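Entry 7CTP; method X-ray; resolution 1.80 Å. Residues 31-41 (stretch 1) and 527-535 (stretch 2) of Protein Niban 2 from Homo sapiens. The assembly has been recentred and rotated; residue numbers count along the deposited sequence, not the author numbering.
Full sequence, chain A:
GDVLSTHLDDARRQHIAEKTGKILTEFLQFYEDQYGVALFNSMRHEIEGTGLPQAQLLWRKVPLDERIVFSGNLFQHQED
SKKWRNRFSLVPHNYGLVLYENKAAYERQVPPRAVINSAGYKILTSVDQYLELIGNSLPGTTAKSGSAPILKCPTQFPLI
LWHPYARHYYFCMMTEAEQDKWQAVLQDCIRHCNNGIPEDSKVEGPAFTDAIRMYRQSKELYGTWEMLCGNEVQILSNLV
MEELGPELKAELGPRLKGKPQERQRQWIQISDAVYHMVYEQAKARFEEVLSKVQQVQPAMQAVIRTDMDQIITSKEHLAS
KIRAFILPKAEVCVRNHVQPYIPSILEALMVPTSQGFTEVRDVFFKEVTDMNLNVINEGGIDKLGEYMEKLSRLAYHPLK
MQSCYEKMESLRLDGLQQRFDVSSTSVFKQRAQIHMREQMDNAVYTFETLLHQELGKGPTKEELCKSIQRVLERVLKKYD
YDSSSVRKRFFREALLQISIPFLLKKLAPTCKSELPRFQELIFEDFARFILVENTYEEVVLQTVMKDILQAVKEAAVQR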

# COMPACT_ATOMS: atom_id res chain seq x y z
N TYR A 31 -3.37 -3.50 19.20
CA TYR A 31 -3.75 -2.20 18.66
C TYR A 31 -3.94 -1.17 19.77
O TYR A 31 -3.40 -0.05 19.70
N GLU A 32 -4.70 -1.52 20.81
CA GLU A 32 -4.90 -0.58 21.91
C GLU A 32 -3.59 -0.25 22.60
O GLU A 32 -3.36 0.91 22.99
N ASP A 33 -2.69 -1.23 22.73
CA ASP A 33 -1.37 -0.95 23.29
C ASP A 33 -0.59 0.01 22.39
O ASP A 33 0.04 0.95 22.88
N GLN A 34 -0.63 -0.21 21.07
CA GLN A 34 0.13 0.63 20.15
C GLN A 34 -0.43 2.05 20.07
O GLN A 34 0.32 2.98 19.78
N TYR A 35 -1.73 2.23 20.30
CA TYR A 35 -2.36 3.50 19.97
C TYR A 35 -1.72 4.65 20.74
O TYR A 35 -1.38 5.69 20.16
N GLY A 36 -1.53 4.48 22.05
CA GLY A 36 -0.97 5.56 22.83
C GLY A 36 0.49 5.83 22.52
O GLY A 36 0.97 6.96 22.69
N VAL A 37 1.22 4.80 22.07
CA VAL A 37 2.60 4.99 21.67
C VAL A 37 2.66 5.82 20.39
O VAL A 37 3.44 6.77 20.28
N ALA A 38 1.82 5.48 19.41
CA ALA A 38 1.74 6.26 18.19
C ALA A 38 1.35 7.70 18.47
O ALA A 38 1.87 8.63 17.84
N LEU A 39 0.41 7.90 19.40
CA LEU A 39 -0.01 9.25 19.78
C LEU A 39 1.14 10.02 20.40
O LEU A 39 1.40 11.17 20.04
N PHE A 40 1.86 9.39 21.33
CA PHE A 40 3.00 10.05 21.95
C PHE A 40 4.05 10.43 20.92
O PHE A 40 4.60 11.55 20.95
N ASN A 41 4.38 9.51 20.00
CA ASN A 41 5.43 9.81 19.02
C ASN A 41 5.04 10.97 18.12
O ASN A 41 5.87 11.82 17.78
N ALA A 527 2.23 3.73 31.00
CA ALA A 527 2.27 2.46 30.28
C ALA A 527 1.54 2.52 28.94
O ALA A 527 1.81 1.70 28.06
N ARG A 528 0.60 3.46 28.78
CA ARG A 528 -0.03 3.62 27.47
C ARG A 528 0.90 4.28 26.46
O ARG A 528 0.63 4.22 25.26
N PHE A 529 1.99 4.90 26.92
CA PHE A 529 2.87 5.65 26.03
C PHE A 529 4.23 5.02 25.87
O PHE A 529 4.98 5.45 24.98
N ILE A 530 4.57 4.04 26.70
CA ILE A 530 5.87 3.38 26.69
C ILE A 530 5.63 1.88 26.72
O ILE A 530 4.97 1.37 27.64
N LEU A 531 6.17 1.17 25.73
CA LEU A 531 6.09 -0.29 25.66
C LEU A 531 7.49 -0.87 25.63
O LEU A 531 8.35 -0.37 24.89
N VAL A 532 7.72 -1.93 26.41
CA VAL A 532 9.02 -2.61 26.38
C VAL A 532 9.38 -2.98 24.95
O VAL A 532 10.50 -2.72 24.48
N GLU A 533 8.43 -3.57 24.24
CA GLU A 533 8.73 -4.06 22.90
C GLU A 533 9.12 -2.93 21.95
O GLU A 533 10.10 -3.05 21.21
N ASN A 534 8.35 -1.83 21.96
CA ASN A 534 8.64 -0.72 21.06
C ASN A 534 9.98 -0.06 21.40
O ASN A 534 10.72 0.36 20.51
N THR A 535 10.27 0.07 22.69
CA THR A 535 11.54 0.65 23.11
C THR A 535 12.70 -0.24 22.67
O THR A 535 13.70 0.23 22.12

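Helix 31-41 packs against a loop, 527-531, that leads into a second helix at Val532; the two stretches bury 550 Å² between them, and the nearest pair of CA atoms, those of Val37 and Phe529, lies 4.4 Å apart. Gly36 leaves room for Arg528 O: a CB there would point toward the loop and sit 2.2 Å from that oxygen, a clash. Without one, Gly36 CA contacts Arg528 O at 3.2 Å in a CA-H...O geometry. Val37 N lies 3.3 Å from Arg528 O, but the angle is too poor for a hydrogen bond.

Arg528 (chi1 to chi3 all m) starts sideways and folds its end back to the helix, where NH2 donates to Glu32 O (2.9 Å, 140°), which lies near the guanidinium plane. Its NE donates to water 1 at 2.7 Å. The same water accepts from Gly36 N at 2.9 Å, so this amide is satisfied by solvent, and it lies within donating distance of Asp33 O (2.8 Å) and Arg528 O (2.9 Å), with more acceptors in reach than it has protons. Water 2 lies near Asp33 O (3.1 Å) and Ala527 O (2.8 Å), a second solvent link between helix and loop, again with acceptors outnumbering protons.

At the other end of the contact, two amides pair side by side. Gln34 (chi1 m, chi2 m) has its CB directed away, yet its end comes nearer; Asn534 (chi1 m) points toward the helix. Asn534 ND2 donates to Gln34 OE1 (2.9 Å, 166°) and Gln34 NE2 donates to Asn534 OD1 (2.9 Å, 176°), so each side chain gives one proton and takes one, and both carbonyl oxygens are satisfied in nearly straight bonds.

Apolar groups fill the space between these polar sites. Leu531 (chi1 m, chi2 t) points toward the helix, its CD1 3.6 Å from Val37 CG2, 3.4 Å from Gln34 NE2 and 3.6 Å from Asp33 O. Val37 (chi1 t) also places CG1 3.6 Å from Asn534 ND2, putting methyl groups beside the amide pair. Phe529 (chi1 m) turns its ring edge to Gly36 O, 3.6 Å from CD1; that oxygen already accepts from Phe40 N at 2.9 Å within the helix. Phe40 (chi1 t) meets Phe529 CB to CB at 4.1 Å, while its ring leads away.

Leu531 is also the N-cap residue of the second helix: its O accepts from Thr535 N (3.0 Å) and from Thr535 OG1 (2.9 Å; chi1 m), so one carbonyl oxygen serves both the backbone and the side chain of Thr535.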

# COMPACT_ATOMS: atom_id res chain seq x y z
CB TYR A 31 -5.01 -2.34 17.81
CG TYR A 31 -5.51 -1.04 17.25
CD1 TYR A 31 -4.86 -0.44 16.19
CD2 TYR A 31 -6.60 -0.39 17.81
CE1 TYR A 31 -5.30 0.77 15.68
CE2 TYR A 31 -7.04 0.81 17.31
CZ TYR A 31 -6.39 1.38 16.25
OH TYR A 31 -6.82 2.58 15.75
CB GLU A 32 -5.92 -1.14 22.92
CG GLU A 32 -7.35 -1.16 22.39
CD GLU A 32 -8.39 -1.43 23.47
OE1 GLU A 32 -8.40 -0.71 24.49
OE2 GLU A 32 -9.22 -2.35 23.28
CB ASP A 33 -0.59 -2.25 23.49
CG ASP A 33 -0.99 -3.00 24.74
OD1 ASP A 33 -1.73 -2.43 25.58
OD2 ASP A 33 -0.57 -4.17 24.89
CB GLN A 34 0.13 0.03 18.74
CG GLN A 34 1.09 -1.14 18.51
CD GLN A 34 2.53 -0.86 18.95
OE1 GLN A 34 3.14 0.11 18.51
NE2 GLN A 34 3.06 -1.71 19.83
CB TYR A 35 -3.86 3.45 20.26
CG TYR A 35 -4.60 4.57 19.56
CD1 TYR A 35 -5.03 4.44 18.25
CD2 TYR A 35 -4.82 5.79 20.21
CE1 TYR A 35 -5.69 5.47 17.60
CE2 TYR A 35 -5.46 6.82 19.57
CZ TYR A 35 -5.91 6.66 18.27
OH TYR A 35 -6.56 7.69 17.64
CB VAL A 37 3.31 3.63 21.49
CG1 VAL A 37 4.72 3.82 20.91
CG2 VAL A 37 3.35 2.85 22.81
CB ALA A 38 0.75 5.62 17.22
CB LEU A 39 -1.19 9.17 20.75
CG LEU A 39 -1.75 10.51 21.25
CD1 LEU A 39 -2.34 11.31 20.09
CD2 LEU A 39 -2.80 10.26 22.32
CB PHE A 40 3.62 9.17 23.03
CG PHE A 40 4.89 9.73 23.58
CD1 PHE A 40 4.86 10.74 24.52
CD2 PHE A 40 6.12 9.28 23.12
CE1 PHE A 40 6.03 11.28 25.02
CE2 PHE A 40 7.30 9.82 23.62
CZ PHE A 40 7.25 10.82 24.57
CB ASN A 41 5.75 8.57 18.19
CG ASN A 41 6.44 7.48 18.99
OD1 ASN A 41 7.13 7.76 19.98
ND2 ASN A 41 6.27 6.24 18.56
CB ALA A 527 1.70 1.34 31.14
CB ARG A 528 -1.32 4.46 27.57
CG ARG A 528 -2.48 3.80 28.31
CD ARG A 528 -2.86 2.44 27.73
NE ARG A 528 -3.37 2.46 26.35
CZ ARG A 528 -4.66 2.60 26.02
NH1 ARG A 528 -5.57 2.77 26.97
NH2 ARG A 528 -5.04 2.57 24.74
CB PHE A 529 3.05 7.08 26.55
CG PHE A 529 1.78 7.70 27.01
CD1 PHE A 529 0.69 7.77 26.15
CD2 PHE A 529 1.64 8.14 28.31
CE1 PHE A 529 -0.51 8.30 26.59
CE2 PHE A 529 0.44 8.69 28.75
CZ PHE A 529 -0.64 8.77 27.89
CB ILE A 530 6.73 3.80 27.89
CG1 ILE A 530 6.92 5.33 27.91
CG2 ILE A 530 8.07 3.06 27.86
CD1 ILE A 530 7.67 5.83 29.12
CB LEU A 531 5.32 -0.74 24.42
CG LEU A 531 3.81 -0.46 24.43
CD1 LEU A 531 3.20 -0.71 23.05
CD2 LEU A 531 3.15 -1.32 25.47
CB VAL A 532 9.01 -3.85 27.29
CG1 VAL A 532 10.25 -4.69 27.03
CG2 VAL A 532 8.92 -3.45 28.75
CB GLU A 533 7.54 -4.83 22.35
CG GLU A 533 7.85 -5.53 21.06
CD GLU A 533 8.65 -6.81 21.24
OE1 GLU A 533 8.55 -7.44 22.31
OE2 GLU A 533 9.37 -7.18 20.28
CB ASN A 534 7.54 0.33 21.14
CG ASN A 534 6.26 -0.12 20.47
OD1 ASN A 534 5.73 -1.18 20.78
ND2 ASN A 534 5.77 0.69 19.53
CB THR A 535 11.54 0.86 24.62
OG1 THR A 535 10.44 1.70 24.98
CG2 THR A 535 12.85 1.52 25.06
O HOH W 1 -1.61 2.71 24.35
O HOH W 2 0.44 0.66 25.91